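Local coordinates for protein nitrite oxidoreductase subunit A (Kuenenia stuttgartiensis, PDB 7B04) that binds two MD1 groups, a molybdenum atom and an iron/sulfur cluster as a NarG-like member of the molybdopterin oxidoreductase family, at residues W584-D595 with R753-A761; I234-F242 with D734-L745. All coordinates share one frame; numbering follows the deposited sequence.

Contact 1 of 2, residues W584-D595 with R753-A761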
loop_
_atom_site.group_PDB
_atom_site.type_symbol
_atom_site.label_atom_id
_atom_site.label_comp_id
_atom_site.label_asym_id
_atom_site.label_seq_id
_atom_site.Cartn_x
_atom_site.Cartn_y
_atom_site.Cartn_z
ATOM N N TRP B 584 -9.326 -9.178 31.757
ATOM C CA TRP B 584 -8.050 -9.698 31.279
ATOM C C TRP B 584 -6.863 -8.920 31.839
ATOM O O TRP B 584 -5.864 -9.522 32.249
ATOM C CB TRP B 584 -8.032 -9.680 29.751
ATOM C CG TRP B 584 -6.700 -9.963 29.133
ATOM C CD1 TRP B 584 -5.975 -9.128 28.333
ATOM C CD2 TRP B 584 -5.934 -11.168 29.252
ATOM N NE1 TRP B 584 -4.806 -9.736 27.949
ATOM C CE2 TRP B 584 -4.757 -10.989 28.500
ATOM C CE3 TRP B 584 -6.128 -12.379 29.921
ATOM C CZ2 TRP B 584 -3.778 -11.975 28.401
ATOM C CZ3 TRP B 584 -5.154 -13.354 29.822
ATOM C CH2 TRP B 584 -3.996 -13.147 29.068
ATOM N N VAL B 585 -6.948 -7.588 31.867
ATOM C CA VAL B 585 -5.799 -6.762 32.226
ATOM C C VAL B 585 -5.806 -6.288 33.676
ATOM O O VAL B 585 -4.737 -5.945 34.205
ATOM C CB VAL B 585 -5.684 -5.545 31.285
ATOM C CG1 VAL B 585 -5.513 -6.000 29.847
ATOM C CG2 VAL B 585 -6.896 -4.640 31.435
ATOM N N ALA B 586 -6.963 -6.258 34.336
ATOM C CA ALA B 586 -7.066 -5.730 35.689
ATOM C C ALA B 586 -7.601 -6.774 36.662
ATOM O O ALA B 586 -8.240 -6.436 37.659
ATOM C CB ALA B 586 -7.939 -4.476 35.717
ATOM N N GLU B 587 -7.341 -8.048 36.384
ATOM C CA GLU B 587 -7.675 -9.097 37.334
ATOM C C GLU B 587 -6.750 -9.002 38.541
ATOM O O GLU B 587 -5.575 -8.646 38.412
ATOM C CB GLU B 587 -7.549 -10.471 36.675
ATOM C CG GLU B 587 -8.497 -11.525 37.219
ATOM C CD GLU B 587 -7.963 -12.933 37.032
ATOM O OE1 GLU B 587 -6.795 -13.180 37.401
ATOM O OE2 GLU B 587 -8.705 -13.790 36.510
ATOM N N ASP B 588 -7.287 -9.304 39.721
ATOM C CA ASP B 588 -6.486 -9.218 40.936
ATOM C C ASP B 588 -5.338 -10.218 40.867
ATOM O O ASP B 588 -5.560 -11.431 40.819
ATOM C CB ASP B 588 -7.354 -9.466 42.169
ATOM C CG ASP B 588 -6.668 -9.043 43.458
ATOM O OD1 ASP B 588 -5.452 -8.759 43.424
ATOM O OD2 ASP B 588 -7.339 -8.984 44.507
ATOM N N VAL B 589 -4.109 -9.696 40.856
ATOM C CA VAL B 589 -2.931 -10.550 40.735
ATOM C C VAL B 589 -2.826 -11.490 41.924
ATOM O O VAL B 589 -2.489 -12.672 41.773
ATOM C CB VAL B 589 -1.670 -9.682 40.584
ATOM C CG1 VAL B 589 -0.429 -10.538 40.649
ATOM C CG2 VAL B 589 -1.723 -8.925 39.283
ATOM N N PHE B 590 -3.137 -10.995 43.115
ATOM C CA PHE B 590 -3.033 -11.783 44.330
ATOM C C PHE B 590 -4.300 -12.587 44.577
ATOM O O PHE B 590 -4.324 -13.427 45.483
ATOM C CB PHE B 590 -2.713 -10.867 45.515
ATOM C CG PHE B 590 -1.312 -10.322 45.495
ATOM C CD1 PHE B 590 -0.332 -10.852 46.318
ATOM C CD2 PHE B 590 -0.970 -9.295 44.632
ATOM C CE1 PHE B 590 0.955 -10.340 46.299
ATOM C CE2 PHE B 590 0.316 -8.781 44.608
ATOM C CZ PHE B 590 1.279 -9.307 45.443
ATOM N N LYS B 591 -5.355 -12.341 43.796
ATOM C CA LYS B 591 -6.599 -13.112 43.875
ATOM C C LYS B 591 -7.071 -13.508 42.478
ATOM O O LYS B 591 -8.113 -13.042 42.004
ATOM C CB LYS B 591 -7.675 -12.305 44.596
ATOM C CG LYS B 591 -7.557 -12.269 46.109
ATOM C CD LYS B 591 -8.265 -11.027 46.637
ATOM C CE LYS B 591 -8.798 -11.230 48.031
ATOM N NZ LYS B 591 -9.132 -12.650 48.261
ATOM N N PRO B 592 -6.292 -14.326 41.761
ATOM C CA PRO B 592 -6.709 -14.771 40.425
ATOM C C PRO B 592 -7.652 -15.962 40.503
ATOM O O PRO B 592 -7.587 -16.794 41.414
ATOM C CB PRO B 592 -5.382 -15.176 39.772
ATOM C CG PRO B 592 -4.646 -15.786 40.905
ATOM C CD PRO B 592 -5.019 -14.980 42.151
ATOM N N ASN B 593 -8.569 -16.033 39.537
ATOM C CA ASN B 593 -9.502 -17.154 39.478
ATOM C C ASN B 593 -8.912 -18.267 38.618
ATOM O O ASN B 593 -8.587 -18.057 37.437
ATOM C CB ASN B 593 -10.860 -16.725 38.940
ATOM C CG ASN B 593 -11.929 -17.745 39.199
ATOM O OD1 ASN B 593 -11.678 -18.759 39.853
ATOM N ND2 ASN B 593 -13.134 -17.475 38.733
ATOM N N LEU B 594 -8.802 -19.459 39.205
ATOM C CA LEU B 594 -8.200 -20.608 38.542
ATOM C C LEU B 594 -9.251 -21.654 38.169
ATOM O O LEU B 594 -8.923 -22.825 37.958
ATOM C CB LEU B 594 -7.127 -21.217 39.448
ATOM C CG LEU B 594 -5.741 -20.584 39.255
ATOM C CD1 LEU B 594 -5.548 -19.438 40.232
ATOM C CD2 LEU B 594 -4.633 -21.620 39.394
ATOM N N ASP B 595 -10.521 -21.247 38.088
ATOM C CA ASP B 595 -11.595 -22.114 37.644
ATOM C C ASP B 595 -11.776 -21.920 36.150
ATOM O O ASP B 595 -12.056 -20.787 35.720
ATOM C CB ASP B 595 -12.885 -21.773 38.373
ATOM C CG ASP B 595 -13.988 -22.778 38.116
ATOM O OD1 ASP B 595 -13.710 -23.992 38.119
ATOM O OD2 ASP B 595 -15.141 -22.347 37.916
ATOM N N ARG B 753 2.298 -17.876 42.620
ATOM C CA ARG B 753 1.312 -16.907 42.147
ATOM C C ARG B 753 1.630 -16.317 40.773
ATOM O O ARG B 753 0.727 -15.766 40.134
ATOM C CB ARG B 753 1.190 -15.765 43.159
ATOM C CG ARG B 753 0.728 -16.208 44.533
ATOM C CD ARG B 753 0.804 -15.075 45.545
ATOM N NE ARG B 753 2.173 -14.642 45.808
ATOM C CZ ARG B 753 2.503 -13.742 46.727
ATOM N NH1 ARG B 753 1.562 -13.185 47.476
ATOM N NH2 ARG B 753 3.772 -13.403 46.904
ATOM N N PHE B 754 2.872 -16.416 40.291
ATOM C CA PHE B 754 3.159 -15.953 38.935
ATOM C C PHE B 754 2.516 -16.856 37.893
ATOM O O PHE B 754 1.856 -16.379 36.963
ATOM C CB PHE B 754 4.668 -15.860 38.703
ATOM C CG PHE B 754 5.288 -14.604 39.239
ATOM C CD1 PHE B 754 5.204 -13.413 38.534
ATOM C CD2 PHE B 754 5.961 -14.615 40.446
ATOM C CE1 PHE B 754 5.779 -12.258 39.030
ATOM C CE2 PHE B 754 6.541 -13.468 40.942
ATOM C CZ PHE B 754 6.447 -12.289 40.236
ATOM N N GLU B 755 2.702 -18.169 38.031
ATOM C CA GLU B 755 2.123 -19.097 37.070
ATOM C C GLU B 755 0.605 -19.167 37.181
ATOM O O GLU B 755 -0.056 -19.540 36.206
ATOM C CB GLU B 755 2.758 -20.478 37.238
ATOM C CG GLU B 755 3.950 -20.683 36.311
ATOM C CD GLU B 755 4.532 -22.080 36.372
ATOM O OE1 GLU B 755 4.884 -22.536 37.480
ATOM O OE2 GLU B 755 4.641 -22.721 35.305
ATOM N N ASP B 756 0.042 -18.828 38.344
ATOM C CA ASP B 756 -1.411 -18.818 38.489
ATOM C C ASP B 756 -2.045 -17.749 37.608
ATOM O O ASP B 756 -3.119 -17.967 37.034
ATOM C CB ASP B 756 -1.795 -18.616 39.953
ATOM C CG ASP B 756 -1.286 -19.732 40.844
ATOM O OD1 ASP B 756 -0.942 -20.807 40.309
ATOM O OD2 ASP B 756 -1.237 -19.538 42.079
ATOM N N ASN B 757 -1.401 -16.586 37.493
ATOM C CA ASN B 757 -1.930 -15.520 36.653
ATOM C C ASN B 757 -1.859 -15.876 35.174
ATOM O O ASN B 757 -2.550 -15.249 34.363
ATOM C CB ASN B 757 -1.185 -14.212 36.926
ATOM C CG ASN B 757 -1.822 -13.400 38.037
ATOM O OD1 ASN B 757 -2.758 -12.633 37.806
ATOM N ND2 ASN B 757 -1.324 -13.573 39.256
ATOM N N TRP B 758 -1.010 -16.834 34.801
ATOM C CA TRP B 758 -0.875 -17.303 33.426
ATOM C C TRP B 758 -1.182 -18.794 33.311
ATOM O O TRP B 758 -0.667 -19.470 32.419
ATOM C CB TRP B 758 0.524 -16.998 32.892
ATOM C CG TRP B 758 0.835 -15.542 32.915
ATOM C CD1 TRP B 758 1.471 -14.858 33.905
ATOM C CD2 TRP B 758 0.511 -14.581 31.905
ATOM N NE1 TRP B 758 1.571 -13.528 33.574
ATOM C CE2 TRP B 758 0.987 -13.333 32.351
ATOM C CE3 TRP B 758 -0.134 -14.654 30.667
ATOM C CZ2 TRP B 758 0.840 -12.168 31.603
ATOM C CZ3 TRP B 758 -0.280 -13.496 29.925
ATOM C CH2 TRP B 758 0.206 -12.270 30.395
ATOM N N LYS B 759 -2.020 -19.317 34.210
ATOM C CA LYS B 759 -2.260 -20.757 34.277
ATOM C C LYS B 759 -2.824 -21.298 32.968
ATOM O O LYS B 759 -2.275 -22.237 32.380
ATOM C CB LYS B 759 -3.205 -21.074 35.438
ATOM C CG LYS B 759 -3.564 -22.547 35.560
ATOM C CD LYS B 759 -2.315 -23.407 35.675
ATOM C CE LYS B 759 -1.580 -23.134 36.976
ATOM N NZ LYS B 759 -0.346 -23.954 37.098
ATOM N N PHE B 760 -3.924 -20.714 32.494
ATOM C CA PHE B 760 -4.560 -21.223 31.287
ATOM C C PHE B 760 -3.753 -20.911 30.034
ATOM O O PHE B 760 -3.890 -21.621 29.031
ATOM C CB PHE B 760 -5.979 -20.666 31.183
ATOM C CG PHE B 760 -6.834 -20.984 32.375
ATOM C CD1 PHE B 760 -7.377 -22.247 32.534
ATOM C CD2 PHE B 760 -7.081 -20.026 33.344
ATOM C CE1 PHE B 760 -8.157 -22.547 33.632
ATOM C CE2 PHE B 760 -7.862 -20.321 34.445
ATOM C CZ PHE B 760 -8.400 -21.583 34.590
ATOM N N ALA B 761 -2.908 -19.881 30.071
ATOM C CA ALA B 761 -2.004 -19.628 28.953
ATOM C C ALA B 761 -0.950 -20.722 28.852
ATOM O O ALA B 761 -0.659 -21.221 27.757
ATOM C CB ALA B 761 -1.350 -18.255 29.107
#

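Contact 2 of 2, residues I234-F242 with D734-L745. With MD1 (phosphoric acid 4-(2-amino-4-oxo-3,4,5,6,-tetrahydro-pteridin-6-yl)-2-hydroxy-3,4-dimercapto-but-3-en-yl ester guanylate ester), chain C.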
loop_
_atom_site.group_PDB
_atom_site.type_symbol
_atom_site.label_atom_id
_atom_site.label_comp_id
_atom_site.label_asym_id
_atom_site.label_seq_id
_atom_site.Cartn_x
_atom_site.Cartn_y
_atom_site.Cartn_z
ATOM N N ILE B 234 -5.170 -11.364 23.749
ATOM C CA ILE B 234 -4.502 -12.266 24.675
ATOM C C ILE B 234 -2.989 -12.145 24.537
ATOM O O ILE B 234 -2.263 -12.036 25.532
ATOM C CB ILE B 234 -4.981 -13.709 24.446
ATOM C CG1 ILE B 234 -6.507 -13.752 24.425
ATOM C CG2 ILE B 234 -4.460 -14.620 25.535
ATOM C CD1 ILE B 234 -7.144 -13.331 25.732
ATOM N N GLY B 235 -2.494 -12.148 23.303
ATOM C CA GLY B 235 -1.063 -12.146 23.077
ATOM C C GLY B 235 -0.392 -10.804 23.286
ATOM O O GLY B 235 0.744 -10.745 23.765
ATOM N N LYS B 236 -1.075 -9.711 22.943
ATOM C CA LYS B 236 -0.457 -8.390 23.005
ATOM C C LYS B 236 -0.926 -7.556 24.195
ATOM O O LYS B 236 -0.085 -7.027 24.931
ATOM C CB LYS B 236 -0.670 -7.643 21.688
ATOM C CG LYS B 236 -0.002 -8.345 20.489
ATOM C CD LYS B 236 -1.015 -8.997 19.553
ATOM C CE LYS B 236 -0.348 -9.897 18.504
ATOM N NZ LYS B 236 0.518 -10.956 19.080
ATOM N N TYR B 237 -2.242 -7.409 24.410
ATOM C CA TYR B 237 -2.657 -6.734 25.642
ATOM C C TYR B 237 -2.307 -7.540 26.884
ATOM O O TYR B 237 -2.408 -7.010 27.996
ATOM C CB TYR B 237 -4.158 -6.420 25.695
ATOM C CG TYR B 237 -4.559 -5.080 25.111
ATOM C CD1 TYR B 237 -5.486 -4.996 24.086
ATOM C CD2 TYR B 237 -3.990 -3.897 25.574
ATOM C CE1 TYR B 237 -5.850 -3.771 23.543
ATOM C CE2 TYR B 237 -4.348 -2.667 25.034
ATOM C CZ TYR B 237 -5.278 -2.615 24.016
ATOM O OH TYR B 237 -5.650 -1.410 23.466
ATOM N N GLY B 238 -1.903 -8.801 26.725
ATOM C CA GLY B 238 -1.368 -9.550 27.845
ATOM C C GLY B 238 -0.182 -8.877 28.500
ATOM O O GLY B 238 0.144 -9.192 29.648
ATOM N N MET B 239 0.482 -7.960 27.789
ATOM C CA MET B 239 1.557 -7.185 28.396
ATOM C C MET B 239 1.042 -6.345 29.558
ATOM O O MET B 239 1.729 -6.193 30.575
ATOM C CB MET B 239 2.211 -6.291 27.344
ATOM C CG MET B 239 3.427 -5.530 27.839
ATOM S SD MET B 239 4.790 -6.630 28.248
ATOM C CE MET B 239 5.300 -7.135 26.611
ATOM N N TYR B 240 -0.168 -5.794 29.429
ATOM C CA TYR B 240 -0.764 -5.067 30.545
ATOM C C TYR B 240 -1.023 -5.989 31.728
ATOM O O TYR B 240 -0.927 -5.561 32.884
ATOM C CB TYR B 240 -2.062 -4.385 30.110
ATOM C CG TYR B 240 -1.877 -3.224 29.156
ATOM C CD1 TYR B 240 -0.610 -2.779 28.802
ATOM C CD2 TYR B 240 -2.975 -2.565 28.621
ATOM C CE1 TYR B 240 -0.443 -1.717 27.930
ATOM C CE2 TYR B 240 -2.817 -1.501 27.754
ATOM C CZ TYR B 240 -1.552 -1.083 27.410
ATOM O OH TYR B 240 -1.399 -0.024 26.544
ATOM N N ARG B 241 -1.351 -7.254 31.460
ATOM C CA ARG B 241 -1.475 -8.232 32.533
ATOM C C ARG B 241 -0.119 -8.513 33.169
ATOM O O ARG B 241 -0.017 -8.653 34.394
ATOM C CB ARG B 241 -2.099 -9.518 31.989
ATOM C CG ARG B 241 -2.489 -10.540 33.041
ATOM C CD ARG B 241 -3.080 -11.776 32.379
ATOM N NE ARG B 241 -3.495 -12.785 33.351
ATOM C CZ ARG B 241 -4.715 -12.864 33.869
ATOM N NH1 ARG B 241 -5.648 -11.991 33.514
ATOM N NH2 ARG B 241 -5.003 -13.816 34.746
ATOM N N PHE B 242 0.931 -8.602 32.349
ATOM C CA PHE B 242 2.278 -8.798 32.875
ATOM C C PHE B 242 2.683 -7.652 33.793
ATOM O O PHE B 242 3.249 -7.878 34.869
ATOM C CB PHE B 242 3.273 -8.944 31.725
ATOM C CG PHE B 242 4.680 -9.218 32.171
ATOM C CD1 PHE B 242 5.057 -10.487 32.579
ATOM C CD2 PHE B 242 5.627 -8.206 32.184
ATOM C CE1 PHE B 242 6.354 -10.741 32.991
ATOM C CE2 PHE B 242 6.921 -8.453 32.595
ATOM C CZ PHE B 242 7.286 -9.723 32.999
ATOM N N ASP B 734 2.991 -15.137 21.477
ATOM C CA ASP B 734 3.222 -14.036 22.408
ATOM C C ASP B 734 2.689 -14.390 23.782
ATOM O O ASP B 734 3.306 -14.071 24.803
ATOM C CB ASP B 734 2.546 -12.755 21.910
ATOM C CG ASP B 734 2.996 -12.343 20.531
ATOM O OD1 ASP B 734 2.170 -12.319 19.600
ATOM O OD2 ASP B 734 4.186 -12.043 20.373
ATOM N N VAL B 735 1.563 -15.097 23.816
ATOM C CA VAL B 735 0.964 -15.488 25.086
ATOM C C VAL B 735 1.938 -16.354 25.891
ATOM O O VAL B 735 2.068 -16.200 27.113
ATOM C CB VAL B 735 -0.385 -16.193 24.822
ATOM C CG1 VAL B 735 -0.201 -17.678 24.468
ATOM C CG2 VAL B 735 -1.277 -16.064 26.030
ATOM N N LYS B 736 2.695 -17.224 25.211
ATOM C CA LYS B 736 3.668 -18.076 25.892
ATOM C C LYS B 736 4.940 -17.311 26.237
ATOM O O LYS B 736 5.600 -17.629 27.233
ATOM C CB LYS B 736 3.970 -19.294 25.024
ATOM C CG LYS B 736 2.733 -19.853 24.337
ATOM C CD LYS B 736 2.498 -21.310 24.701
ATOM C CE LYS B 736 1.687 -22.038 23.636
ATOM N N ILE B 737 5.305 -16.312 25.427
ATOM C CA ILE B 737 6.450 -15.475 25.766
ATOM C C ILE B 737 6.170 -14.684 27.036
ATOM O O ILE B 737 7.031 -14.569 27.918
ATOM C CB ILE B 737 6.800 -14.553 24.584
ATOM C CG1 ILE B 737 7.196 -15.374 23.355
ATOM C CG2 ILE B 737 7.921 -13.595 24.964
ATOM C CD1 ILE B 737 7.344 -14.553 22.093
ATOM N N LEU B 738 4.960 -14.134 27.154
ATOM C CA LEU B 738 4.570 -13.459 28.387
ATOM C C LEU B 738 4.530 -14.434 29.557
ATOM O O LEU B 738 5.024 -14.128 30.648
ATOM C CB LEU B 738 3.211 -12.789 28.204
ATOM C CG LEU B 738 3.131 -11.663 27.173
ATOM C CD1 LEU B 738 1.686 -11.294 26.914
ATOM C CD2 LEU B 738 3.914 -10.451 27.640
ATOM N N ALA B 739 3.948 -15.617 29.345
ATOM C CA ALA B 739 3.874 -16.609 30.412
ATOM C C ALA B 739 5.256 -17.140 30.772
ATOM O O ALA B 739 5.570 -17.316 31.954
ATOM C CB ALA B 739 2.948 -17.754 30.002
ATOM N N GLY B 740 6.093 -17.404 29.766
ATOM C CA GLY B 740 7.443 -17.864 30.044
ATOM C C GLY B 740 8.258 -16.848 30.822
ATOM O O GLY B 740 9.070 -17.213 31.675
ATOM N N MET B 741 8.050 -15.560 30.540
ATOM C CA MET B 741 8.728 -14.522 31.311
ATOM C C MET B 741 8.222 -14.489 32.747
ATOM O O MET B 741 9.009 -14.322 33.687
ATOM C CB MET B 741 8.531 -13.163 30.644
ATOM C CG MET B 741 9.354 -12.047 31.259
ATOM S SD MET B 741 11.121 -12.333 31.080
ATOM C CE MET B 741 11.296 -12.169 29.308
ATOM N N ALA B 742 6.911 -14.656 32.935
ATOM C CA ALA B 742 6.350 -14.637 34.280
ATOM C C ALA B 742 6.781 -15.867 35.065
ATOM O O ALA B 742 7.052 -15.781 36.269
ATOM C CB ALA B 742 4.827 -14.541 34.216
ATOM N N SER B 743 6.840 -17.024 34.400
ATOM C CA SER B 743 7.218 -18.254 35.086
ATOM C C SER B 743 8.648 -18.174 35.602
ATOM O O SER B 743 8.940 -18.623 36.716
ATOM C CB SER B 743 7.054 -19.449 34.147
ATOM O OG SER B 743 5.705 -19.600 33.744
ATOM N N LYS B 744 9.555 -17.602 34.806
ATOM C CA LYS B 744 10.935 -17.457 35.255
ATOM C C LYS B 744 11.045 -16.457 36.397
ATOM O O LYS B 744 11.875 -16.634 37.296
ATOM C CB LYS B 744 11.830 -17.042 34.087
ATOM C CG LYS B 744 13.314 -16.985 34.425
ATOM C CD LYS B 744 13.850 -18.353 34.824
ATOM C CE LYS B 744 13.907 -19.301 33.635
ATOM N NZ LYS B 744 14.503 -20.616 34.002
ATOM N N LEU B 745 10.212 -15.412 36.389
ATOM C CA LEU B 745 10.149 -14.517 37.540
ATOM C C LEU B 745 9.684 -15.264 38.781
ATOM O O LEU B 745 10.198 -15.036 39.883
ATOM C CB LEU B 745 9.219 -13.338 37.245
ATOM C CG LEU B 745 9.729 -12.262 36.285
ATOM C CD1 LEU B 745 8.619 -11.277 35.957
ATOM C CD2 LEU B 745 10.932 -11.541 36.872
HETATM P PB MD1 C . 3.534 0.820 15.168
HETATM O O3B MD1 C . 3.630 0.298 13.611
HETATM O O1B MD1 C . 4.929 0.839 15.741
HETATM O O2B MD1 C . 2.684 -0.144 15.959
HETATM O O3A MD1 C . 2.869 2.328 15.294
HETATM C C10 MD1 C . 2.068 2.872 14.285
HETATM C C11 MD1 C . 2.360 4.397 14.166
HETATM O O11 MD1 C . 3.419 4.638 12.983
HETATM C C12 MD1 C . 1.234 5.092 14.000
HETATM S S12 MD1 C . -0.329 4.190 13.786
HETATM C C13 MD1 C . 1.109 6.644 13.980
HETATM S S13 MD1 C . -0.590 7.237 13.723
HETATM C C14 MD1 C . 2.139 7.663 14.117
HETATM N N15 MD1 C . 2.285 8.305 12.657
HETATM C C16 MD1 C . 3.446 9.072 12.427
HETATM C C15 MD1 C . 3.517 9.915 11.204
HETATM O O14 MD1 C . 2.600 9.940 10.454
HETATM N N17 MD1 C . 4.732 10.726 10.927
HETATM C C17 MD1 C . 5.928 10.688 11.902
HETATM N N16 MD1 C . 7.110 11.483 11.633
HETATM N N18 MD1 C . 5.867 9.839 13.148
HETATM C C20 MD1 C . 4.700 9.048 13.439
HETATM N N8 MD1 C . 4.700 8.270 14.607
HETATM C C7 MD1 C . 3.422 7.337 14.834
HETATM P PA MD1 C . 4.086 -1.233 13.196
HETATM O O1A MD1 C . 3.474 -1.624 11.873
HETATM O O2A MD1 C . 5.582 -1.242 13.080
HETATM O "O5'" MD1 C . 3.720 -2.366 14.332
HETATM C "C5'" MD1 C . 3.870 -3.701 13.936
HETATM C "C4'" MD1 C . 5.245 -4.275 14.428
HETATM O "O4'" MD1 C . 5.012 -5.628 15.158
HETATM C "C1'" MD1 C . 5.434 -6.726 14.135
HETATM N N9 MD1 C . 4.392 -7.783 14.020
HETATM C C4 MD1 C . 4.163 -8.567 15.060
HETATM N N3 MD1 C . 4.776 -8.603 16.413
HETATM C C2 MD1 C . 4.321 -9.592 17.381
HETATM N N2 MD1 C . 4.921 -9.621 18.695
HETATM N N1 MD1 C . 3.284 -10.534 17.045
HETATM C C6 MD1 C . 2.699 -10.492 15.742
HETATM O O6 MD1 C . 1.847 -11.263 15.460
HETATM C C5 MD1 C . 3.182 -9.449 14.724
HETATM N N7 MD1 C . 2.823 -9.190 13.471
HETATM C C8 MD1 C . 3.569 -8.156 13.023
HETATM C "C2'" MD1 C . 5.603 -6.123 13.026
HETATM O "O2'" MD1 C . 6.692 -6.741 12.278
HETATM C "C3'" MD1 C . 5.994 -4.565 13.433
HETATM O "O3'" MD1 C . 7.400 -4.509 13.812
#

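Contact 1 of 2, residues W584-D595 with R753-A761
Asn757 reaches across from helix 753-757 to the loop that follows Trp584, and its ND2 donates to a lone pair of Val589 O (2.9 Å, N-H...O angle 161°). A second bond, from Asn757 ND2 to Arg753 O at 3.1 Å, ties the same amide back to its own helix. Both acceptors are close to the amide plane, so together they fix the rotation of the group. The loop carries two Asx turns, Asp588 OD1 accepting from Phe590 N and Asn593 OD1 from Asp595 N; Asp588 is also salt-bridged to Arg608.

Leu594 sets its two methyls against two short helices: CD1 rests 3.9 Å from Asp756 CB of helix 753-757, and CD2 comes to 4.1 Å from Lys759 CG of helix 759-762. Pro592 CG touches the same Asp756 CB. Phe760 sets its ring against the loop backbone, with Asn593 O in the ring plane at its edge, 3.8 Å from CE2, and Leu594 O oblique near CZ. The carbonyls of Asn593 and Asp595 also accept hydrogen bonds from Arg772.

The contact joins several helices: Val589 of the loop leans on helix 238-254, while from 753-761 Phe760 packs against helix 767-774 and Trp758 against helix 734-749.

Contact 2 of 2, residues I234-F242 with D734-L745
Phe242 sits as a knob in a hole formed by Leu738, Met741, Ala742 and Leu745, where helices 238-242 and 734-745 run nearly parallel, at 7° with their axes 10.1 Å apart. With CG anti to the backbone N (chi1 -177°), the ring extends toward the partner helix, and its far corner does most of the touching: CZ lies 3.6 Å from Met741 CG and equally near Leu745 CD1. Ala742 N is met at the ring edge. The ring of Trp650 packs edge-to-face with Phe242 and joins this knob to strand 648-652.

Packing is closest at the other end, where Gly235 and Gly238 present bare backbone to the partner helix. The CA atoms of Gly235 and Val735 come within 4.4 Å, and Leu738 CD1 lies by both glycines, near the carbonyl of the first and the backbone of the second. Its other methyl, CD2, meets Met239 CE at 3.7 Å. Ile234 and Val735 lie side by side, joined through their CG2 methyls. Around Phe242 the backbones stand further apart, and the ring spans the wider gap, while Phe242 CB lies 4.4 Å from Leu738 CD2. This looser half still has no solvent side, since every touching residue is buried.

At the N-terminal end of helix 734-745 the contact becomes part of a ligand pocket. Lys236 and Asp734 both line it, although their mutual spacing is doubtful in the model. Asp734 reads the guanine edge of MD1: MD1 N1 makes at most a weak and doubtful bond to OD1, whose place is unsure, whereas MD1 N2 donates to OD2 at 3.0 Å, nearly straight at 164°.

How the contacts relate
Contacts 1 and 2 have centres 11 Å apart and interlock along the chain, with helix 753-757 following directly on helix 734-749. Arg241 joins them: its NE reaches Asn757 O at 2.8 Å and its NH1 reaches Trp584 O at 2.8 Å, probable hydrogen bonds to both segments of contact 1. Trp758 complements this polar tie by packing on Leu738, Ala739 and Ala742. The two contacts differ in their relation to the ligand. Contact 2 meets MD1 directly through Asp734, whereas the side chain of Trp758 in contact 1 is about 13 Å from it between nearest atoms, so contact 1 lies further from the ligand than contact 2.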